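Local coordinates for protein esterase TesA (Pseudomonas aeruginosa, PDB 4JGG) that hydrolyses carboxylic esters as a secreted GDSL-family serine esterase, with lysophospholipase activity and a low thioesterase activity towards palmitoyl-coenzyme A, at residues A[55-59]-A[197-201]; A[70-74]-A[110-114]; A[127-131]-A[145-151]; A[162-167]-A[188-193]. All coordinates share one frame; numbering follows the deposited sequence.

Contact 1. Residues A[55-59]-A[197-201]; sequences GYDYR and LKPLL
The C-terminal end of the modelled chain in this alpha/beta/alpha hydrolase closes against the loop that leads from helix 43-53 into edge strand 59-62, and Leu201, the last residue modelled, is held there by Tyr56 and Tyr58. Each methyl of its isobutyl fork serves a different ring. CD1 of Leu201 sits over the middle of the Tyr56 ring, 3.9 Å from the centroid and only 8° off the normal, while CD2 of Leu201 lies over a face of the Tyr58 ring nearer its rim. Both are CH-pi contacts, made possible because CG of Leu201 stands anti to its carbonyl carbon (chi1 -53°) and the fork opens between the two tyrosines. The stem adds to this, with CB of Leu201 3.6 Å from CE2 of Tyr56.

Polar ends complete the fit. The hydroxyl OH of Tyr58 donates to O of Leu201 at 3.2 Å, meeting a lone pair in the carbonyl plane. OH of Tyr56 reaches the backbone through a water, which lies 2.8 Å from O of Lys198 and donates to it; the extended chain of Lys198 crosses the Tyr56 side chain at about a right angle, with CG near the hydroxyl. Leu51 of helix 43-53 touches Tyr56, Tyr58 and Leu201 alike. The contact is thus surface packing of a three-layer sandwich, joining a helix-to-strand loop to the 3-10 turn that follows the last helix.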
loop_
_atom_site.group_PDB
_atom_site.type_symbol
_atom_site.label_atom_id
_atom_site.label_comp_id
_atom_site.label_asym_id
_atom_site.label_seq_id
_atom_site.Cartn_x
_atom_site.Cartn_y
_atom_site.Cartn_z
ATOM N N GLY A 55 10.888 5.983 -19.210
ATOM C CA GLY A 55 10.316 7.092 -19.950
ATOM C C GLY A 55 8.855 7.345 -19.661
ATOM O O GLY A 55 8.108 7.732 -20.549
ATOM N N TYR A 56 8.441 7.118 -18.416
ATOM C CA TYR A 56 7.109 7.510 -17.978
ATOM C C TYR A 56 7.203 8.882 -17.346
ATOM O O TYR A 56 8.243 9.242 -16.798
ATOM C CB TYR A 56 6.544 6.511 -16.974
ATOM C CG TYR A 56 5.960 5.276 -17.599
ATOM C CD1 TYR A 56 6.668 4.088 -17.619
ATOM C CD2 TYR A 56 4.688 5.291 -18.156
ATOM C CE1 TYR A 56 6.132 2.947 -18.171
ATOM C CE2 TYR A 56 4.142 4.150 -18.723
ATOM C CZ TYR A 56 4.872 2.985 -18.731
ATOM O OH TYR A 56 4.344 1.838 -19.290
ATOM N N ASP A 57 6.133 9.661 -17.446
ATOM C CA ASP A 57 6.158 11.024 -16.935
ATOM C C ASP A 57 5.196 11.145 -15.769
ATOM O O ASP A 57 4.055 11.578 -15.934
ATOM C CB ASP A 57 5.799 12.027 -18.030
ATOM C CG ASP A 57 6.626 13.288 -17.953
ATOM O OD1 ASP A 57 6.424 14.067 -16.998
ATOM O OD2 ASP A 57 7.472 13.507 -18.851
ATOM N N TYR A 58 5.663 10.739 -14.594
ATOM C CA TYR A 58 4.864 10.799 -13.381
ATOM C C TYR A 58 5.634 11.459 -12.252
ATOM O O TYR A 58 6.844 11.262 -12.112
ATOM C CB TYR A 58 4.383 9.398 -12.976
ATOM C CG TYR A 58 3.212 8.962 -13.815
ATOM C CD1 TYR A 58 3.409 8.334 -15.032
ATOM C CD2 TYR A 58 1.910 9.234 -13.417
ATOM C CE1 TYR A 58 2.345 7.967 -15.821
ATOM C CE2 TYR A 58 0.836 8.868 -14.199
ATOM C CZ TYR A 58 1.063 8.232 -15.402
ATOM O OH TYR A 58 0.001 7.866 -16.193
ATOM N N ARG A 59 4.929 12.276 -11.477
ATOM C CA ARG A 59 5.455 12.769 -10.211
ATOM C C ARG A 59 4.975 11.837 -9.095
ATOM O O ARG A 59 3.771 11.644 -8.905
ATOM C CB ARG A 59 5.001 14.208 -9.946
ATOM C CG ARG A 59 5.356 14.711 -8.548
ATOM C CD ARG A 59 4.786 16.094 -8.298
ATOM N NE ARG A 59 5.228 17.043 -9.316
ATOM C CZ ARG A 59 4.809 18.303 -9.396
ATOM N NH1 ARG A 59 3.937 18.774 -8.512
ATOM N NH2 ARG A 59 5.265 19.092 -10.353
ATOM N N LEU A 197 0.550 -2.140 -11.576
ATOM C CA LEU A 197 0.541 -0.683 -11.782
ATOM C C LEU A 197 0.687 -0.291 -13.249
ATOM O O LEU A 197 -0.023 0.590 -13.755
ATOM C CB LEU A 197 1.683 -0.038 -10.992
ATOM C CG LEU A 197 1.981 1.431 -11.308
ATOM C CD1 LEU A 197 0.777 2.300 -10.983
ATOM C CD2 LEU A 197 3.229 1.910 -10.569
ATOM N N LYS A 198 1.633 -0.937 -13.918
ATOM C CA LYS A 198 2.011 -0.589 -15.286
ATOM C C LYS A 198 0.828 -0.290 -16.213
ATOM O O LYS A 198 0.815 0.746 -16.868
ATOM C CB LYS A 198 2.893 -1.687 -15.878
ATOM C CG LYS A 198 3.537 -1.317 -17.206
ATOM C CD LYS A 198 4.527 -2.377 -17.625
ATOM C CE LYS A 198 5.267 -1.984 -18.892
ATOM N NZ LYS A 198 6.054 -3.147 -19.406
ATOM N N PRO A 199 -0.174 -1.189 -16.263
ATOM C CA PRO A 199 -1.303 -0.996 -17.182
ATOM C C PRO A 199 -2.112 0.256 -16.857
ATOM O O PRO A 199 -2.834 0.761 -17.717
ATOM C CB PRO A 199 -2.166 -2.241 -16.947
ATOM C CG PRO A 199 -1.250 -3.240 -16.322
ATOM C CD PRO A 199 -0.318 -2.430 -15.480
ATOM N N LEU A 200 -1.987 0.752 -15.633
ATOM C CA LEU A 200 -2.709 1.952 -15.219
ATOM C C LEU A 200 -2.029 3.225 -15.729
ATOM O O LEU A 200 -2.641 4.297 -15.755
ATOM C CB LEU A 200 -2.842 1.997 -13.691
ATOM C CG LEU A 200 -3.525 0.824 -12.974
ATOM C CD1 LEU A 200 -3.372 0.950 -11.473
ATOM C CD2 LEU A 200 -4.996 0.711 -13.339
ATOM N N LEU A 201 -0.771 3.104 -16.145
ATOM C CA LEU A 201 0.014 4.255 -16.586
ATOM C C LEU A 201 -0.188 4.530 -18.068
ATOM O O LEU A 201 -0.068 5.681 -18.524
ATOM C CB LEU A 201 1.498 4.023 -16.326
ATOM C CG LEU A 201 1.927 3.629 -14.912
ATOM C CD1 LEU A 201 3.417 3.350 -14.889
ATOM C CD2 LEU A 201 1.578 4.716 -13.924
HETATM O O HOH W 1 1.565 1.125 -19.527
#

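Contact 2. Residues A[70-74]-A[110-114]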
loop_
_atom_site.group_PDB
_atom_site.type_symbol
_atom_site.label_atom_id
_atom_site.label_comp_id
_atom_site.label_asym_id
_atom_site.label_seq_id
_atom_site.Cartn_x
_atom_site.Cartn_y
_atom_site.Cartn_z
ATOM N N SER A 70 -6.382 2.396 8.589
ATOM C CA SER A 70 -7.391 2.695 7.570
ATOM C C SER A 70 -8.202 3.938 7.944
ATOM O O SER A 70 -8.527 4.758 7.088
ATOM C CB SER A 70 -8.317 1.498 7.331
ATOM O OG SER A 70 -9.095 1.226 8.482
ATOM N N ALA A 71 -8.510 4.094 9.227
ATOM C CA ALA A 71 -9.257 5.274 9.663
ATOM C C ALA A 71 -8.425 6.538 9.487
ATOM O O ALA A 71 -8.941 7.566 9.060
ATOM C CB ALA A 71 -9.707 5.120 11.102
ATOM N N GLY A 72 -7.139 6.458 9.812
ATOM C CA GLY A 72 -6.243 7.599 9.674
ATOM C C GLY A 72 -6.039 8.030 8.227
ATOM O O GLY A 72 -6.053 9.223 7.915
ATOM N N GLY A 73 -5.865 7.064 7.337
ATOM C CA GLY A 73 -5.707 7.366 5.926
ATOM C C GLY A 73 -6.965 7.997 5.342
ATOM O O GLY A 73 -6.893 8.928 4.527
ATOM N N LEU A 74 -8.122 7.495 5.769
ATOM C CA LEU A 74 -9.396 8.031 5.321
ATOM C C LEU A 74 -9.542 9.489 5.778
ATOM O O LEU A 74 -9.917 10.356 4.997
ATOM C CB LEU A 74 -10.546 7.172 5.846
ATOM C CG LEU A 74 -11.975 7.644 5.567
ATOM C CD1 LEU A 74 -12.259 7.751 4.079
ATOM C CD2 LEU A 74 -13.009 6.733 6.260
ATOM N N ASN A 110 -13.548 1.736 5.798
ATOM C CA ASN A 110 -12.585 2.804 5.602
ATOM C C ASN A 110 -11.865 2.751 4.250
ATOM O O ASN A 110 -11.764 3.761 3.560
ATOM C CB ASN A 110 -11.569 2.806 6.740
ATOM C CG ASN A 110 -12.192 3.175 8.068
ATOM O OD1 ASN A 110 -13.212 3.871 8.111
ATOM N ND2 ASN A 110 -11.578 2.720 9.163
ATOM N N LEU A 111 -11.372 1.575 3.871
ATOM C CA LEU A 111 -10.659 1.433 2.601
ATOM C C LEU A 111 -11.599 1.673 1.422
ATOM O O LEU A 111 -11.249 2.356 0.477
ATOM C CB LEU A 111 -10.019 0.044 2.473
ATOM C CG LEU A 111 -8.782 -0.337 3.291
ATOM C CD1 LEU A 111 -8.444 -1.793 2.997
ATOM C CD2 LEU A 111 -7.574 0.555 2.969
ATOM N N ALA A 112 -12.795 1.100 1.496
ATOM C CA ALA A 112 -13.820 1.309 0.486
ATOM C C ALA A 112 -14.093 2.792 0.268
ATOM O O ALA A 112 -14.095 3.257 -0.869
ATOM C CB ALA A 112 -15.107 0.579 0.887
ATOM N N SER A 113 -14.321 3.519 1.367
ATOM C CA SER A 113 -14.571 4.956 1.344
ATOM C C SER A 113 -13.382 5.744 0.781
ATOM O O SER A 113 -13.572 6.692 0.017
ATOM C CB SER A 113 -14.926 5.455 2.745
ATOM O OG SER A 113 -15.194 6.845 2.732
ATOM N N MET A 114 -12.164 5.346 1.140
ATOM C CA MET A 114 -10.960 5.943 0.548
ATOM C C MET A 114 -10.947 5.761 -0.959
ATOM O O MET A 114 -10.612 6.684 -1.685
ATOM C CB MET A 114 -9.666 5.327 1.114
ATOM C CG MET A 114 -9.304 5.685 2.558
ATOM S SD MET A 114 -7.649 5.073 3.007
ATOM C CE MET A 114 -6.592 6.159 2.048
#
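Asn110 meets the first turn of helix 70-84 along its whole length, and its side chain traces how two neighbouring helices can be joined by one amide. Its CB packs on CB of Ser70 at 3.6 Å. With CG anti to the carbonyl carbon, the amide reaches across to helix 70-84, and CG passes near CA of Ala71. At the tip the two branches part: OD1 of Asn110 rests against the CD2 methyl of Leu74 at 3.4 Å, a van der Waals touch and not a hydrogen bond, whereas ND2 of Asn110 donates to OG of Ser70 over 3.0 Å. That bond is nearly straight, 167° at the hydrogen, with the oxygen almost exactly in the amide plane, which fixes the rotation of the amide. The same OG is also hydrogen-bonded to Asp97, so the serine hydroxyl joins the asparagine to a residue of helix 95-99.

One turn further on, Leu74 takes over. Its CD1 lies 3.4 Å from OG of Ser113, and its CB is 3.8 Å from CG of Met114. The methionine bends at its last torsion (chi3 71°), laying SD beside the backbone of Gly73 and Leu74 and bringing CE of Met114 within 3.7 Å of O of Gly73. Gly73, with no side chain, lets the sulfur of Met114 lie close against the main chain.

The axes of the two segments run 8.9 Å apart at 23°, close to parallel. Met114 and Leu111 also reach Ile91 of strand 88-92, so this is the lateral packing of adjacent helices on one face of the parallel sheet, typical of the alpha/beta/alpha sandwich of SGNH hydrolases.

Contact 3. Residues A[127-131]-A[145-151]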
loop_
_atom_site.group_PDB
_atom_site.type_symbol
_atom_site.label_atom_id
_atom_site.label_comp_id
_atom_site.label_asym_id
_atom_site.label_seq_id
_atom_site.Cartn_x
_atom_site.Cartn_y
_atom_site.Cartn_z
ATOM N N LEU A 127 -5.033 -0.939 -4.752
ATOM C CA LEU A 127 -4.896 -1.352 -3.357
ATOM C C LEU A 127 -3.741 -2.327 -3.198
ATOM O O LEU A 127 -3.612 -3.276 -3.976
ATOM C CB LEU A 127 -6.157 -2.062 -2.870
ATOM C CG LEU A 127 -7.522 -1.405 -2.918
ATOM C CD1 LEU A 127 -8.483 -2.276 -2.107
ATOM C CD2 LEU A 127 -7.437 0.012 -2.353
ATOM N N LEU A 128 -2.908 -2.100 -2.191
ATOM C CA LEU A 128 -1.886 -3.070 -1.828
ATOM C C LEU A 128 -2.384 -3.847 -0.614
ATOM O O LEU A 128 -2.680 -3.260 0.446
ATOM C CB LEU A 128 -0.541 -2.395 -1.536
ATOM C CG LEU A 128 0.020 -1.568 -2.693
ATOM C CD1 LEU A 128 1.421 -1.066 -2.382
ATOM C CD2 LEU A 128 -0.003 -2.356 -3.986
ATOM N N GLY A 129 -2.499 -5.160 -0.782
ATOM C CA GLY A 129 -2.994 -6.022 0.277
ATOM C C GLY A 129 -1.834 -6.643 1.018
ATOM O O GLY A 129 -0.803 -6.941 0.422
ATOM N N ILE A 130 -1.997 -6.850 2.319
ATOM C CA ILE A 130 -0.915 -7.394 3.124
ATOM C C ILE A 130 -1.382 -8.598 3.946
ATOM O O ILE A 130 -2.507 -8.624 4.430
ATOM C CB ILE A 130 -0.316 -6.302 4.037
ATOM C CG1 ILE A 130 0.380 -5.235 3.178
ATOM C CG2 ILE A 130 0.642 -6.900 5.046
ATOM C CD1 ILE A 130 1.259 -4.300 3.968
ATOM N N GLN A 131 -0.529 -9.615 4.044
ATOM C CA GLN A 131 -0.813 -10.772 4.879
ATOM C C GLN A 131 0.076 -10.761 6.112
ATOM O O GLN A 131 1.303 -10.673 6.018
ATOM C CB GLN A 131 -0.632 -12.078 4.109
ATOM C CG GLN A 131 -1.753 -12.343 3.136
ATOM C CD GLN A 131 -1.644 -11.471 1.908
ATOM O OE1 GLN A 131 -0.540 -11.215 1.424
ATOM N NE2 GLN A 131 -2.781 -10.997 1.400
ATOM N N SER A 145 -7.022 -10.268 5.321
ATOM C CA SER A 145 -6.557 -10.395 3.947
ATOM C C SER A 145 -7.707 -10.356 2.941
ATOM O O SER A 145 -7.581 -9.772 1.864
ATOM C CB SER A 145 -5.752 -11.684 3.792
ATOM O OG SER A 145 -5.093 -11.726 2.547
ATOM N N ARG A 146 -8.829 -10.980 3.290
ATOM C CA ARG A 146 -9.953 -11.068 2.364
ATOM C C ARG A 146 -10.618 -9.729 2.142
ATOM O O ARG A 146 -11.294 -9.522 1.136
ATOM C CB ARG A 146 -10.989 -12.069 2.860
ATOM C CG ARG A 146 -10.579 -13.508 2.670
ATOM C CD ARG A 146 -11.695 -14.428 3.100
ATOM N NE ARG A 146 -12.291 -14.012 4.365
ATOM C CZ ARG A 146 -12.094 -14.628 5.525
ATOM N NH1 ARG A 146 -11.313 -15.700 5.585
ATOM N NH2 ARG A 146 -12.690 -14.177 6.623
ATOM N N VAL A 147 -10.436 -8.825 3.097
ATOM C CA VAL A 147 -11.014 -7.491 3.009
ATOM C C VAL A 147 -10.499 -6.730 1.784
ATOM O O VAL A 147 -11.256 -6.043 1.107
ATOM C CB VAL A 147 -10.717 -6.672 4.285
ATOM C CG1 VAL A 147 -10.978 -5.182 4.044
ATOM C CG2 VAL A 147 -11.552 -7.185 5.449
ATOM N N TYR A 148 -9.213 -6.847 1.498
ATOM C CA TYR A 148 -8.651 -6.148 0.346
ATOM C C TYR A 148 -9.366 -6.516 -0.942
ATOM O O TYR A 148 -9.757 -5.638 -1.711
ATOM C CB TYR A 148 -7.146 -6.396 0.247
ATOM C CG TYR A 148 -6.428 -5.832 1.447
ATOM C CD1 TYR A 148 -6.100 -4.475 1.512
ATOM C CD2 TYR A 148 -6.125 -6.638 2.535
ATOM C CE1 TYR A 148 -5.457 -3.949 2.627
ATOM C CE2 TYR A 148 -5.478 -6.130 3.642
ATOM C CZ TYR A 148 -5.157 -4.783 3.690
ATOM O OH TYR A 148 -4.522 -4.294 4.800
ATOM N N GLY A 149 -9.543 -7.812 -1.169
ATOM C CA GLY A 149 -10.256 -8.290 -2.346
ATOM C C GLY A 149 -11.705 -7.835 -2.366
ATOM O O GLY A 149 -12.269 -7.550 -3.424
ATOM N N ALA A 150 -12.305 -7.749 -1.187
ATOM C CA ALA A 150 -13.684 -7.298 -1.056
ATOM C C ALA A 150 -13.815 -5.841 -1.496
ATOM O O ALA A 150 -14.697 -5.495 -2.284
ATOM C CB ALA A 150 -14.158 -7.454 0.388
ATOM N N VAL A 151 -12.932 -4.989 -0.979
ATOM C CA VAL A 151 -12.931 -3.571 -1.344
ATOM C C VAL A 151 -12.684 -3.354 -2.835
ATOM O O VAL A 151 -13.372 -2.558 -3.476
ATOM C CB VAL A 151 -11.903 -2.770 -0.527
ATOM C CG1 VAL A 151 -11.964 -1.291 -0.918
ATOM C CG2 VAL A 151 -12.179 -2.940 0.962
#
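Aromatic packing dominates where the Tyr148 ring lies against the backbone just beyond strand 124-128. CA of Gly129 sits over a face of that ring, 3.7 Å from its centroid and 14° off the normal, a CH-pi contact in which the glycine lets the ring come right down on the main chain. N of Ile130 lies over the same face, offset toward the rim; it is buried with no hydrogen-bond partner in the model, so the ring covers it without satisfying it. The phenol oxygen of Tyr148 is bound beyond the contact, to O of Leu93.

Apolar packing follows one turn along the helix, where CD1 of Leu127 meets CB of Val151, the side chains of Leu127 and Val151 crossing at about a right angle. The same CD1 of Leu127 makes a van der Waals contact with O of Tyr148 at 3.6 Å.

Hydrogen bonding occupies the other end. The Gln131 chain folds back at chi2 (75°), carrying its amide toward the helix, and NE2 of Gln131 donates to OG of Ser145 at 2.7 Å, almost straight at 176° and in the amide plane. NE2 is also bonded to O of Pro161, so two acceptors fix the rotation of the amide.

Together these contacts join strand 124-128 and its following loop to helix 138-155, the crossover helix of a beta-alpha-beta unit completed by strand 158-160. Helix 104-121 flanks the helix through Leu111 and Gln108, while backbone bonds tie Leu127 and Leu128 to the strands on either side.

Contact 4. Residues A[162-167]-A[188-193]; sequences FFLEGV and RLLENV
The carboxamide of Asn192 reaches from helix 186-197 to the turn at 162-165, and both acceptors it finds are backbone carbonyls. Its ND2 donates to O of Phe163 and to O of Glu165, each at 2.9 Å. The bond to Glu165 uses a lone pair in the carbonyl plane, whereas at Phe163 the nitrogen stands well above that plane. Both oxygens lie close to the amide plane, so the pair fixes the amide's rotation.

Arg188 forms the next layer. NE of Arg188 donates to OD1 of Asn192 at 3.1 Å, gripping the amide from its other end. The arginine chain bends at chi2 (70°), which spreads the guanidinium over the turn with O of Glu165 above its centre, 3.5 Å from CZ of Arg188. Its NH2 then meets OE2 of Glu165 in a salt bridge of 3.5 Å, the two planes 58° apart, while Glu191 adds a long, purely electrostatic contact to NE.

Beneath the polar layer, CD2 of Leu189 lies over a face of the Phe163 ring and touches CD2 of Leu164. CG2 of Val193 packs on CE1 of Phe163 at 3.5 Å, and Trp43 meets the same ring edge-to-face.

The chemistry implies a loop whose polar hold is on its carbonyls, above an apolar layer: one amide binds two of them, and an arginine orients that amide. Two carboxylates share one guanidinium, so the network probably carries a net negative charge if both are ionised.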
loop_
_atom_site.group_PDB
_atom_site.type_symbol
_atom_site.label_atom_id
_atom_site.label_comp_id
_atom_site.label_asym_id
_atom_site.label_seq_id
_atom_site.Cartn_x
_atom_site.Cartn_y
_atom_site.Cartn_z
ATOM N N PHE A 162 -1.134 -9.780 -2.672
ATOM C CA PHE A 162 -0.007 -10.241 -1.869
ATOM C C PHE A 162 1.216 -9.347 -2.042
ATOM O O PHE A 162 2.238 -9.772 -2.586
ATOM C CB PHE A 162 0.338 -11.688 -2.242
ATOM C CG PHE A 162 -0.872 -12.567 -2.386
ATOM C CD1 PHE A 162 -1.548 -13.022 -1.268
ATOM C CD2 PHE A 162 -1.348 -12.915 -3.639
ATOM C CE1 PHE A 162 -2.667 -13.815 -1.395
ATOM C CE2 PHE A 162 -2.471 -13.718 -3.771
ATOM C CZ PHE A 162 -3.130 -14.164 -2.650
ATOM N N PHE A 163 1.099 -8.105 -1.573
ATOM C CA PHE A 163 2.152 -7.104 -1.719
ATOM C C PHE A 163 3.464 -7.611 -1.137
ATOM O O PHE A 163 4.530 -7.313 -1.647
ATOM C CB PHE A 163 1.710 -5.798 -1.038
ATOM C CG PHE A 163 2.767 -4.724 -0.977
ATOM C CD1 PHE A 163 3.564 -4.442 -2.076
ATOM C CD2 PHE A 163 2.915 -3.944 0.173
ATOM C CE1 PHE A 163 4.519 -3.436 -2.027
ATOM C CE2 PHE A 163 3.865 -2.928 0.228
ATOM C CZ PHE A 163 4.663 -2.670 -0.871
ATOM N N LEU A 164 3.391 -8.412 -0.083
ATOM C CA LEU A 164 4.615 -8.850 0.571
ATOM C C LEU A 164 5.038 -10.237 0.093
ATOM O O LEU A 164 5.766 -10.947 0.782
ATOM C CB LEU A 164 4.461 -8.815 2.093
ATOM C CG LEU A 164 3.903 -7.503 2.644
ATOM C CD1 LEU A 164 3.730 -7.614 4.159
ATOM C CD2 LEU A 164 4.807 -6.335 2.295
ATOM N N GLU A 165 4.593 -10.620 -1.098
ATOM C CA GLU A 165 5.004 -11.911 -1.636
ATOM C C GLU A 165 6.521 -12.014 -1.715
ATOM O O GLU A 165 7.180 -11.128 -2.237
ATOM C CB GLU A 165 4.386 -12.163 -3.003
ATOM C CG GLU A 165 4.856 -13.460 -3.642
ATOM C CD GLU A 165 4.175 -13.729 -4.966
ATOM O OE1 GLU A 165 3.190 -13.020 -5.279
ATOM O OE2 GLU A 165 4.632 -14.644 -5.687
ATOM N N GLY A 166 7.070 -13.109 -1.189
ATOM C CA GLY A 166 8.501 -13.342 -1.235
ATOM C C GLY A 166 9.290 -12.462 -0.279
ATOM O O GLY A 166 10.526 -12.480 -0.279
ATOM N N VAL A 167 8.583 -11.677 0.534
ATOM C CA VAL A 167 9.236 -10.850 1.546
ATOM C C VAL A 167 8.833 -11.293 2.951
ATOM O O VAL A 167 9.690 -11.602 3.776
ATOM C CB VAL A 167 8.922 -9.340 1.359
ATOM C CG1 VAL A 167 9.501 -8.522 2.513
ATOM C CG2 VAL A 167 9.456 -8.852 0.016
ATOM N N ARG A 188 12.048 -6.220 -4.353
ATOM C CA ARG A 188 10.946 -7.172 -4.470
ATOM C C ARG A 188 9.587 -6.513 -4.249
ATOM O O ARG A 188 8.640 -6.782 -4.983
ATOM C CB ARG A 188 11.108 -8.343 -3.496
ATOM C CG ARG A 188 9.993 -9.373 -3.635
ATOM C CD ARG A 188 10.124 -10.126 -4.950
ATOM N NE ARG A 188 8.909 -10.833 -5.351
ATOM C CZ ARG A 188 8.707 -12.135 -5.170
ATOM N NH1 ARG A 188 9.626 -12.874 -4.574
ATOM N NH2 ARG A 188 7.577 -12.691 -5.574
ATOM N N LEU A 189 9.481 -5.675 -3.222
ATOM C CA LEU A 189 8.286 -4.838 -3.069
ATOM C C LEU A 189 7.937 -4.151 -4.392
ATOM O O LEU A 189 6.795 -4.215 -4.840
ATOM C CB LEU A 189 8.462 -3.819 -1.931
ATOM C CG LEU A 189 8.589 -4.467 -0.546
ATOM C CD1 LEU A 189 8.790 -3.423 0.575
ATOM C CD2 LEU A 189 7.359 -5.332 -0.260
ATOM N N LEU A 190 8.913 -3.502 -5.030
ATOM C CA LEU A 190 8.652 -2.829 -6.310
ATOM C C LEU A 190 8.229 -3.807 -7.396
ATOM O O LEU A 190 7.296 -3.531 -8.155
ATOM C CB LEU A 190 9.860 -2.001 -6.777
ATOM C CG LEU A 190 9.794 -1.386 -8.183
ATOM C CD1 LEU A 190 8.674 -0.362 -8.329
ATOM C CD2 LEU A 190 11.139 -0.761 -8.519
ATOM N N GLU A 191 8.924 -4.939 -7.476
ATOM C CA GLU A 191 8.524 -6.013 -8.380
ATOM C C GLU A 191 7.058 -6.388 -8.176
ATOM O O GLU A 191 6.325 -6.634 -9.135
ATOM C CB GLU A 191 9.414 -7.251 -8.198
ATOM C CG GLU A 191 8.840 -8.512 -8.849
ATOM C CD GLU A 191 9.790 -9.713 -8.838
ATOM O OE1 GLU A 191 10.987 -9.567 -8.498
ATOM O OE2 GLU A 191 9.323 -10.819 -9.166
ATOM N N ASN A 192 6.620 -6.429 -6.923
ATOM C CA ASN A 192 5.266 -6.890 -6.643
ATOM C C ASN A 192 4.172 -5.922 -7.067
ATOM O O ASN A 192 3.029 -6.327 -7.273
ATOM C CB ASN A 192 5.117 -7.287 -5.169
ATOM C CG ASN A 192 5.839 -8.573 -4.856
ATOM O OD1 ASN A 192 6.217 -9.300 -5.769
ATOM N ND2 ASN A 192 6.040 -8.862 -3.577
ATOM N N VAL A 193 4.522 -4.643 -7.201
ATOM C CA VAL A 193 3.538 -3.632 -7.557
ATOM C C VAL A 193 3.550 -3.361 -9.057
ATOM O O VAL A 193 2.502 -3.230 -9.669
ATOM C CB VAL A 193 3.789 -2.290 -6.803
ATOM C CG1 VAL A 193 2.690 -1.285 -7.103
ATOM C CG2 VAL A 193 3.908 -2.518 -5.310
#

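Contacts 2 and 3 form one continuous layer on one face of the sheet: CD1 of Leu111 packs on CE1 of Tyr148 at 3.7 Å, and CA of Ala112 meets CG1 of Val151 at 3.5 Å. Contact 3 passes into contact 4 through the loop backbone, O of Gly129 lying 3.0 Å from N of Phe163, a probable hydrogen bond. Both lie near the catalytic residues assigned by similarity: the side chains of Ile130 and Leu164 are about 8 and 9 Å from that of Ser30, and those of Ile130 and Val167 about 9 Å from that of His180. Contact 1 lies away from these sites, its centre about 18 Å from that of contact 4.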